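Local structure of putative cytochrome C (Sinorhizobium meliloti, 4PWA) at residues E65-T68 with D69-E73; L8-E11 with I12-R16; A76-V79 with S80-G84. The protein carries a covalently attached heme c and probably serves as a small electron-transfer protein linked to bacterial sulfite oxidation. All coordinates share one frame; numbering follows the deposited sequence.

Contact 1: residues E65-T68 with D69-E73; sequences EILT and DEEIE
Thr68 and Glu71 face each other across the first turn of helix 69-82 and form a capping box, with Thr68 at the N-cap. The box is closed by two reciprocal bonds. In one direction the backbone N of Thr68 donates to Glu71 OE1 at 2.9 Å, and the N-H...O angle of 162° shows a nearly straight bond; OE1 receives it on its anti lone pair, the one turned away from OE2. In the other direction Glu71 N donates to Thr68 OG1 at 3.3 Å.

The torsions account for this exchange. Thr68 OG1 sits between its own backbone N and carbonyl carbon (chi1 63°), which brings the hydroxyl over the start of the helix, within reach of the amide of Glu71. Glu71 leaves its backbone with CG beside N and then runs extended (chi2 178°), so its chain passes the threonine at a slant and carries the carboxylate back to the N-cap. A weak bond also runs from Thr68 OG1 to Glu71 OE1. With OE1 held by the cap, OE2 is engaged by Arg16 in a salt bridge, so the carboxylate has a partner on each oxygen and its rotation is probably well fixed.

Leu67, whose side chain lies about 4 Å from the heme at the nearest atoms, crosses Glu71 at roughly a right angle. Its CB also meets Ile72 CG1 at 3.9 Å, placing an apolar contact beside the polar box, in the manner of a hydrophobic staple between the residue before the cap and the fourth residue of the helix. Regular helical bonding begins beside it: Ile72 N donates to Thr68 O at 3.1 Å, and Ile72 CG1 lies against that same carbonyl oxygen at 3.4 Å.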
ATOM      1  N   GLU A  65     -22.813   0.614  -9.003  1.00 34.26           N
ATOM      2  CA  GLU A  65     -24.190   0.831  -8.550  1.00 36.42           C
ATOM      3  C   GLU A  65     -24.579   2.299  -8.492  1.00 35.75           C
ATOM      4  O   GLU A  65     -25.734   2.619  -8.724  1.00 37.63           O
ATOM      5  CB  GLU A  65     -24.446   0.204  -7.180  1.00 37.47           C
ATOM      6  CG  GLU A  65     -24.154  -1.293  -7.095  1.00 41.83           C
ATOM      7  CD  GLU A  65     -25.151  -2.175  -7.868  1.00 48.03           C
ATOM      8  OE1 GLU A  65     -26.387  -2.016  -7.667  1.00 52.84           O
ATOM      9  OE2 GLU A  65     -24.691  -3.047  -8.657  1.00 50.29           O
ATOM     10  N   ILE A  66     -23.655   3.198  -8.176  1.00 34.15           N
ATOM     11  CA  ILE A  66     -24.059   4.577  -7.877  1.00 34.17           C
ATOM     12  C   ILE A  66     -23.847   5.574  -9.018  1.00 33.46           C
ATOM     13  O   ILE A  66     -24.549   6.575  -9.097  1.00 34.11           O
ATOM     14  CB  ILE A  66     -23.386   5.117  -6.589  1.00 33.88           C
ATOM     15  CG1 ILE A  66     -21.875   5.238  -6.762  1.00 33.01           C
ATOM     16  CG2 ILE A  66     -23.726   4.232  -5.391  1.00 34.73           C
ATOM     17  CD1 ILE A  66     -21.241   6.002  -5.655  1.00 34.85           C
ATOM     18  N   LEU A  67     -22.879   5.306  -9.887  1.00 31.94           N
ATOM     19  CA  LEU A  67     -22.556   6.227 -10.975  1.00 31.76           C
ATOM     20  C   LEU A  67     -23.642   6.199 -12.035  1.00 32.77           C
ATOM     21  O   LEU A  67     -24.133   5.129 -12.395  1.00 33.21           O
ATOM     22  CB  LEU A  67     -21.206   5.872 -11.614  1.00 30.50           C
ATOM     23  CG  LEU A  67     -19.888   6.444 -11.060  1.00 29.62           C
ATOM     24  CD1 LEU A  67     -19.950   6.854  -9.604  1.00 28.93           C
ATOM     25  CD2 LEU A  67     -18.747   5.451 -11.295  1.00 26.48           C
ATOM     26  N   THR A  68     -24.017   7.380 -12.522  1.00 33.36           N
ATOM     27  CA  THR A  68     -24.934   7.496 -13.655  1.00 34.82           C
ATOM     28  C   THR A  68     -24.202   7.056 -14.904  1.00 34.74           C
ATOM     29  O   THR A  68     -22.980   6.935 -14.904  1.00 32.96           O
ATOM     30  CB  THR A  68     -25.390   8.938 -13.902  1.00 35.90           C
ATOM     31  OG1 THR A  68     -24.257   9.751 -14.238  1.00 34.47           O
ATOM     32  CG2 THR A  68     -26.104   9.506 -12.691  1.00 36.23           C
ATOM     33  N   ASP A  69     -24.948   6.843 -15.976  1.00 36.74           N
ATOM     34  CA  ASP A  69     -24.361   6.375 -17.213  1.00 37.68           C
ATOM     35  C   ASP A  69     -23.361   7.387 -17.783  1.00 37.39           C
ATOM     36  O   ASP A  69     -22.285   6.986 -18.241  1.00 36.43           O
ATOM     37  CB  ASP A  69     -25.453   5.988 -18.220  1.00 40.18           C
ATOM     38  CG  ASP A  69     -26.200   4.700 -17.810  1.00 42.04           C
ATOM     39  OD1 ASP A  69     -25.785   4.040 -16.828  1.00 41.76           O
ATOM     40  OD2 ASP A  69     -27.205   4.345 -18.469  1.00 46.63           O
ATOM     41  N   GLU A  70     -23.687   8.682 -17.712  1.00 38.25           N
ATOM     42  CA  GLU A  70     -22.782   9.731 -18.211  1.00 38.80           C
ATOM     43  C   GLU A  70     -21.492   9.826 -17.391  1.00 35.90           C
ATOM     44  O   GLU A  70     -20.446  10.169 -17.923  1.00 35.50           O
ATOM     45  CB  GLU A  70     -23.474  11.100 -18.252  1.00 41.21           C
ATOM     46  CG  GLU A  70     -23.053  11.972 -19.462  1.00 46.74           C
ATOM     47  CD  GLU A  70     -21.714  12.716 -19.267  1.00 50.41           C
ATOM     48  OE1 GLU A  70     -21.753  13.813 -18.645  1.00 53.73           O
ATOM     49  OE2 GLU A  70     -20.645  12.228 -19.756  1.00 50.19           O
ATOM     50  N   GLU A  71     -21.568   9.531 -16.097  1.00 34.03           N
ATOM     51  CA  GLU A  71     -20.376   9.492 -15.257  1.00 31.71           C
ATOM     52  C   GLU A  71     -19.485   8.319 -15.636  1.00 30.33           C
ATOM     53  O   GLU A  71     -18.259   8.432 -15.617  1.00 29.09           O
ATOM     54  CB  GLU A  71     -20.743   9.371 -13.777  1.00 30.84           C
ATOM     55  CG  GLU A  71     -21.220  10.659 -13.138  1.00 32.52           C
ATOM     56  CD  GLU A  71     -21.609  10.466 -11.694  1.00 32.97           C
ATOM     57  OE1 GLU A  71     -22.450   9.582 -11.430  1.00 33.47           O
ATOM     58  OE2 GLU A  71     -21.069  11.184 -10.820  1.00 33.60           O
ATOM     59  N   ILE A  72     -20.102   7.180 -15.943  1.00 30.11           N
ATOM     60  CA  ILE A  72     -19.352   6.020 -16.391  1.00 29.12           C
ATOM     61  C   ILE A  72     -18.632   6.344 -17.716  1.00 29.94           C
ATOM     62  O   ILE A  72     -17.474   5.970 -17.903  1.00 28.58           O
ATOM     63  CB  ILE A  72     -20.265   4.777 -16.526  1.00 29.96           C
ATOM     64  CG1 ILE A  72     -20.733   4.328 -15.130  1.00 28.52           C
ATOM     65  CG2 ILE A  72     -19.540   3.648 -17.270  1.00 29.14           C
ATOM     66  CD1 ILE A  72     -21.788   3.235 -15.128  1.00 28.08           C
ATOM     67  N   GLU A  73     -19.309   7.049 -18.618  1.00 31.84           N
ATOM     68  CA  GLU A  73     -18.681   7.447 -19.881  1.00 33.64           C
ATOM     69  C   GLU A  73     -17.510   8.372 -19.626  1.00 32.12           C
ATOM     70  O   GLU A  73     -16.499   8.288 -20.311  1.00 31.80           O
ATOM     71  CB  GLU A  73     -19.663   8.172 -20.800  1.00 36.28           C
ATOM     72  CG  GLU A  73     -20.642   7.283 -21.508  1.00 40.81           C
ATOM     73  CD  GLU A  73     -21.609   8.079 -22.380  1.00 47.49           C
ATOM     74  OE1 GLU A  73     -21.143   8.982 -23.125  1.00 51.54           O
ATOM     75  OE2 GLU A  73     -22.836   7.810 -22.320  1.00 51.54           O
TER

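Contact 2: residues L8-E11 with I12-R16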
ATOM      1  N   LEU A   8     -13.646  16.029 -14.658  1.00 35.79           N
ATOM      2  CA  LEU A   8     -14.792  15.230 -14.228  1.00 34.45           C
ATOM      3  C   LEU A   8     -14.412  13.761 -14.027  1.00 31.88           C
ATOM      4  O   LEU A   8     -14.640  13.213 -12.958  1.00 30.95           O
ATOM      5  CB  LEU A   8     -15.960  15.359 -15.221  1.00 35.60           C
ATOM      6  CG  LEU A   8     -17.206  14.481 -14.979  1.00 34.95           C
ATOM      7  CD1 LEU A   8     -17.704  14.538 -13.532  1.00 32.23           C
ATOM      8  CD2 LEU A   8     -18.326  14.868 -15.958  1.00 35.54           C
ATOM      9  N   GLY A   9     -13.841  13.137 -15.055  1.00 31.17           N
ATOM     10  CA  GLY A   9     -13.363  11.754 -14.963  1.00 29.18           C
ATOM     11  C   GLY A   9     -12.389  11.549 -13.812  1.00 27.83           C
ATOM     12  O   GLY A   9     -12.508  10.583 -13.035  1.00 26.94           O
ATOM     13  N   ARG A  10     -11.445  12.476 -13.691  1.00 27.72           N
ATOM     14  CA  ARG A  10     -10.486  12.486 -12.586  0.50 27.28           C
ATOM     15  C   ARG A  10     -11.214  12.443 -11.238  1.00 26.66           C
ATOM     16  O   ARG A  10     -10.889  11.654 -10.369  1.00 25.84           O
ATOM     17  CB  ARG A  10      -9.606  13.742 -12.681  0.50 28.59           C
ATOM     18  CG  ARG A  10      -8.304  13.707 -11.894  0.50 28.46           C
ATOM     19  CD  ARG A  10      -7.456  14.946 -12.220  0.50 29.86           C
ATOM     20  NE  ARG A  10      -6.767  14.826 -13.506  0.50 30.17           N
ATOM     21  CZ  ARG A  10      -6.404  15.854 -14.269  0.50 30.67           C
ATOM     22  NH1 ARG A  10      -6.674  17.099 -13.891  0.50 31.31           N
ATOM     23  NH2 ARG A  10      -5.774  15.633 -15.415  0.50 30.65           N
ATOM     24  N   GLU A  11     -12.209  13.301 -11.070  1.00 27.60           N
ATOM     25  CA  GLU A  11     -12.949  13.355  -9.800  1.00 27.79           C
ATOM     26  C   GLU A  11     -13.743  12.058  -9.549  1.00 26.66           C
ATOM     27  O   GLU A  11     -13.891  11.632  -8.413  1.00 26.00           O
ATOM     28  CB  GLU A  11     -13.869  14.571  -9.757  1.00 29.17           C
ATOM     29  CG  GLU A  11     -14.609  14.753  -8.437  1.00 30.58           C
ATOM     30  CD  GLU A  11     -15.455  16.010  -8.407  1.00 32.63           C
ATOM     31  OE1 GLU A  11     -14.877  17.122  -8.435  1.00 34.75           O
ATOM     32  OE2 GLU A  11     -16.693  15.888  -8.353  1.00 31.95           O
ATOM     33  N   ILE A  12     -14.247  11.439 -10.610  1.00 26.42           N
ATOM     34  CA  ILE A  12     -14.982  10.192 -10.468  1.00 25.80           C
ATOM     35  C   ILE A  12     -13.998   9.123 -10.040  1.00 24.82           C
ATOM     36  O   ILE A  12     -14.274   8.340  -9.126  1.00 24.24           O
ATOM     37  CB  ILE A  12     -15.711   9.800 -11.789  1.00 26.36           C
ATOM     38  CG1 ILE A  12     -16.851  10.784 -12.075  1.00 27.88           C
ATOM     39  CG2 ILE A  12     -16.260   8.383 -11.729  1.00 24.70           C
ATOM     40  CD1 ILE A  12     -17.348  10.773 -13.508  1.00 27.65           C
ATOM     41  N   PHE A  13     -12.839   9.118 -10.699  1.00 24.74           N
ATOM     42  CA  PHE A  13     -11.784   8.132 -10.444  1.00 23.70           C
ATOM     43  C   PHE A  13     -11.242   8.214  -9.027  1.00 23.72           C
ATOM     44  O   PHE A  13     -10.929   7.197  -8.423  1.00 22.83           O
ATOM     45  CB  PHE A  13     -10.639   8.326 -11.435  1.00 23.86           C
ATOM     46  CG  PHE A  13      -9.658   7.200 -11.447  1.00 22.78           C
ATOM     47  CD1 PHE A  13      -8.574   7.197 -10.585  1.00 22.32           C
ATOM     48  CD2 PHE A  13      -9.824   6.136 -12.304  1.00 23.08           C
ATOM     49  CE1 PHE A  13      -7.678   6.165 -10.587  1.00 22.18           C
ATOM     50  CE2 PHE A  13      -8.917   5.092 -12.311  1.00 22.46           C
ATOM     51  CZ  PHE A  13      -7.845   5.114 -11.458  1.00 21.87           C
ATOM     52  N   LEU A  14     -11.145   9.431  -8.505  1.00 25.13           N
ATOM     53  CA  LEU A  14     -10.598   9.676  -7.169  1.00 26.14           C
ATOM     54  C   LEU A  14     -11.606   9.764  -6.010  1.00 27.08           C
ATOM     55  O   LEU A  14     -11.291   9.323  -4.910  1.00 27.25           O
ATOM     56  CB  LEU A  14      -9.770  10.966  -7.185  1.00 27.03           C
ATOM     57  CG  LEU A  14      -8.409  10.837  -7.878  1.00 26.90           C
ATOM     58  CD1 LEU A  14      -7.849  12.204  -8.154  1.00 25.54           C
ATOM     59  CD2 LEU A  14      -7.439  10.000  -7.006  1.00 25.99           C
ATOM     60  N   GLU A  15     -12.804  10.305  -6.253  1.00 27.87           N
ATOM     61  CA  GLU A  15     -13.717  10.672  -5.165  0.50 28.93           C
ATOM     62  C   GLU A  15     -15.103  10.048  -5.273  1.00 28.73           C
ATOM     63  O   GLU A  15     -15.576   9.439  -4.335  1.00 29.47           O
ATOM     64  CB  GLU A  15     -13.842  12.195  -5.082  0.50 30.22           C
ATOM     65  CG  GLU A  15     -12.568  12.885  -4.622  0.50 31.65           C
ATOM     66  CD  GLU A  15     -12.262  12.617  -3.159  0.50 33.38           C
ATOM     67  OE1 GLU A  15     -12.814  13.328  -2.293  0.50 35.47           O
ATOM     68  OE2 GLU A  15     -11.468  11.693  -2.877  0.50 33.61           O
ATOM     69  N   ARG A  16     -15.750  10.177  -6.418  1.00 28.57           N
ATOM     70  CA  ARG A  16     -17.168   9.759  -6.533  1.00 28.79           C
ATOM     71  C   ARG A  16     -17.422   8.249  -6.563  1.00 28.11           C
ATOM     72  O   ARG A  16     -18.438   7.783  -6.040  1.00 28.90           O
ATOM     73  CB  ARG A  16     -17.802  10.366  -7.777  1.00 28.99           C
ATOM     74  CG  ARG A  16     -17.654  11.866  -7.886  1.00 29.74           C
ATOM     75  CD  ARG A  16     -18.582  12.365  -8.974  1.00 30.11           C
ATOM     76  NE  ARG A  16     -18.453  13.782  -9.211  1.00 30.55           N
ATOM     77  CZ  ARG A  16     -19.154  14.456 -10.113  1.00 31.57           C
ATOM     78  NH1 ARG A  16     -20.038  13.829 -10.879  1.00 31.81           N
ATOM     79  NH2 ARG A  16     -18.966  15.762 -10.250  1.00 32.33           N
TER
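Glu11 meets Arg16 at the C-terminal end of helix 4-16; Glu11, Ile12 and Leu8 carry the most surface buried locally, with Arg16 as the partner of Glu11 and Leu8. One carboxylate oxygen does all the gripping: Glu11 OE2 accepts from Arg16 NE at 2.9 Å and from Arg16 NH2 at 3.0 Å. The guanidinium therefore approaches side-on, and OE2 lies only 6° out of its plane, at its edge. The fit is less flat on the acid's side, because the two planes stand 49° apart; NE comes to OE2 on the anti side, whereas NH2 reaches it from above the carboxylate plane. Glu11 is fully stretched, with CG opposite the backbone N (chi1 -176°), which lets it follow the helix surface as far as the arginine.

Leu8 completes the setting from another direction. Its CD1 rests over one face of the guanidinium, 3.6 Å from Arg16 NH1, and the two side chains cross at about a right angle. The same methyl touches Ile12 CD1 at 3.8 Å, so it is shared by an apolar neighbour and a charged one. Glu71 is a second acid for the arginine, which probably stabilises its positive charge. Ile12 also sets CG1 against Leu8 O at 3.4 Å, and it packs on Val75 and Glu71 of helix 69-82 and on Leu67.

The backbone widens here: Glu11 O accepts from both Glu15 N, at 2.8 Å, and Arg16 N, at 3.1 Å, a pi-type turn that goes with the i to i+5 side-chain pairing. Phe13, on another side of the helix, packs on Cys21 and His25 of the heme site. The arrangement is consistent with the N-terminal helix of a class I c-type cytochrome, ending here in a pi-type turn with the Glu11-Arg16 salt bridge beside it.

Contact 3: residues A76-V79 with S80-G84; sequences ALYV and STVAG
Thr81 OG1 donates to Leu77 O over a short 2.6 Å. With OG1 beside its own backbone N (chi1 -52°), the oxygen faces back down the helix, and the side chain runs alongside Leu77. Ser80 repeats the theme: its OG lies 2.7 Å from Ala76 O and 2.9 Å from Leu77 O. Backbone bonds support this pattern, Ser80 N donating to Ala76 O and Val82 N to Tyr78 O, while those from Thr81 N are weak. Ala83 N still donates to Val79 O at 3.0 Å, although Ala83 has already left helical geometry.

Farther out, Val82 CG2 lies over one face of the Tyr78 ring, 3.9 Å from its centroid and 19° off the ring normal, a CH-pi contact offset toward the rim near CE1. The hydroxyl of this tyrosine bonds to Asp29, and Val79 reaches to about 4 Å from the heme at the nearest atoms. Back at the polar side, Leu77 O takes a hydroxyl from Thr81 besides a weak amide bond, consistent with side-chain hydroxyls reinforcing the helix where its last turn runs out.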
ATOM      1  N   ALA A  76     -14.573   6.581 -18.291  1.00 26.36           N
ATOM      2  CA  ALA A  76     -14.040   5.749 -19.387  1.00 26.93           C
ATOM      3  C   ALA A  76     -13.200   6.595 -20.345  1.00 28.13           C
ATOM      4  O   ALA A  76     -12.072   6.227 -20.677  1.00 27.53           O
ATOM      5  CB  ALA A  76     -15.158   5.042 -20.139  1.00 27.91           C
ATOM      6  N   LEU A  77     -13.753   7.724 -20.782  1.00 29.81           N
ATOM      7  CA  LEU A  77     -13.013   8.687 -21.600  1.00 31.69           C
ATOM      8  C   LEU A  77     -11.699   9.125 -20.934  1.00 30.89           C
ATOM      9  O   LEU A  77     -10.650   9.172 -21.587  1.00 31.60           O
ATOM     10  CB  LEU A  77     -13.874   9.924 -21.894  1.00 33.32           C
ATOM     11  CG  LEU A  77     -13.198  11.042 -22.694  1.00 36.05           C
ATOM     12  CD1 LEU A  77     -12.651  10.509 -24.036  1.00 37.60           C
ATOM     13  CD2 LEU A  77     -14.154  12.234 -22.919  1.00 39.28           C
ATOM     14  N   TYR A  78     -11.769   9.438 -19.639  1.00 29.84           N
ATOM     15  CA  TYR A  78     -10.629   9.949 -18.885  1.00 29.05           C
ATOM     16  C   TYR A  78      -9.504   8.934 -18.852  1.00 28.18           C
ATOM     17  O   TYR A  78      -8.396   9.206 -19.299  1.00 28.23           O
ATOM     18  CB  TYR A  78     -11.064  10.325 -17.451  1.00 28.26           C
ATOM     19  CG  TYR A  78      -9.925  10.540 -16.468  1.00 26.88           C
ATOM     20  CD1 TYR A  78      -9.081  11.640 -16.580  1.00 27.58           C
ATOM     21  CD2 TYR A  78      -9.698   9.645 -15.429  1.00 25.24           C
ATOM     22  CE1 TYR A  78      -8.040  11.841 -15.696  1.00 26.81           C
ATOM     23  CE2 TYR A  78      -8.653   9.833 -14.529  1.00 24.26           C
ATOM     24  CZ  TYR A  78      -7.829  10.924 -14.674  1.00 25.77           C
ATOM     25  OH  TYR A  78      -6.794  11.101 -13.811  1.00 24.39           O
ATOM     26  N   VAL A  79      -9.799   7.760 -18.304  1.00 27.45           N
ATOM     27  CA  VAL A  79      -8.816   6.705 -18.194  1.00 26.50           C
ATOM     28  C   VAL A  79      -8.144   6.406 -19.544  1.00 28.00           C
ATOM     29  O   VAL A  79      -6.920   6.323 -19.638  1.00 27.96           O
ATOM     30  CB  VAL A  79      -9.450   5.425 -17.667  1.00 25.90           C
ATOM     31  CG1 VAL A  79      -8.424   4.267 -17.709  1.00 25.32           C
ATOM     32  CG2 VAL A  79     -10.008   5.640 -16.242  1.00 23.91           C
ATOM     33  N   SER A  80      -8.948   6.268 -20.591  1.00 29.37           N
ATOM     34  CA  SER A  80      -8.426   5.881 -21.883  1.00 31.08           C
ATOM     35  C   SER A  80      -7.562   6.966 -22.515  1.00 32.11           C
ATOM     36  O   SER A  80      -6.716   6.665 -23.361  1.00 33.39           O
ATOM     37  CB  SER A  80      -9.562   5.499 -22.820  1.00 32.65           C
ATOM     38  OG  SER A  80     -10.538   6.518 -22.829  1.00 35.27           O
ATOM     39  N   THR A  81      -7.768   8.213 -22.110  1.00 31.77           N
ATOM     40  CA  THR A  81      -6.975   9.327 -22.628  1.00 33.24           C
ATOM     41  C   THR A  81      -5.668   9.516 -21.871  1.00 32.33           C
ATOM     42  O   THR A  81      -4.641   9.799 -22.484  1.00 33.05           O
ATOM     43  CB  THR A  81      -7.748  10.651 -22.531  1.00 34.03           C
ATOM     44  OG1 THR A  81      -9.032  10.492 -23.126  1.00 35.05           O
ATOM     45  CG2 THR A  81      -6.996  11.769 -23.225  1.00 35.51           C
ATOM     46  N   VAL A  82      -5.709   9.385 -20.548  1.00 30.80           N
ATOM     47  CA  VAL A  82      -4.549   9.736 -19.720  1.00 30.85           C
ATOM     48  C   VAL A  82      -3.644   8.578 -19.357  1.00 30.57           C
ATOM     49  O   VAL A  82      -2.541   8.818 -18.895  1.00 30.45           O
ATOM     50  CB  VAL A  82      -4.932  10.466 -18.404  1.00 30.02           C
ATOM     51  CG1 VAL A  82      -5.740  11.718 -18.697  1.00 30.26           C
ATOM     52  CG2 VAL A  82      -5.664   9.528 -17.433  1.00 27.68           C
ATOM     53  N   ALA A  83      -4.084   7.335 -19.557  1.00 31.29           N
ATOM     54  CA  ALA A  83      -3.276   6.174 -19.133  1.00 31.69           C
ATOM     55  C   ALA A  83      -1.868   6.231 -19.748  1.00 33.90           C
ATOM     56  O   ALA A  83      -1.717   6.486 -20.945  1.00 35.19           O
ATOM     57  CB  ALA A  83      -3.963   4.883 -19.485  1.00 31.09           C
ATOM     58  N   GLY A  84      -0.851   6.049 -18.904  1.00 34.82           N
ATOM     59  CA  GLY A  84       0.553   6.111 -19.319  1.00 37.24           C
ATOM     60  C   GLY A  84       1.229   7.473 -19.144  1.00 39.50           C
ATOM     61  O   GLY A  84       2.450   7.588 -19.280  1.00 40.49           O
TER

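Overall arrangement
From the N terminus, contact 2 comes first, within helix 4-16; contact 1 follows at the start of helix 69-82, and contact 3 at that helix's end. Each is local and closes no long loop. The three lie in series, neither nesting nor crossing. In space the two terminal helices pack together: the Glu71-Arg16 salt bridge and the packing of Leu67 on Ile12 join contacts 1 and 2, while contacts 2 and 3 meet where Tyr78 packs on Gly9, Arg10 and Phe13. Contacts 1 and 3 share one helix without touching otherwise, their centres about 16 Å apart. The side chains of Leu67, Phe13 and Val79 all come within about 5 Å of a bound heme c, at the nearest atoms.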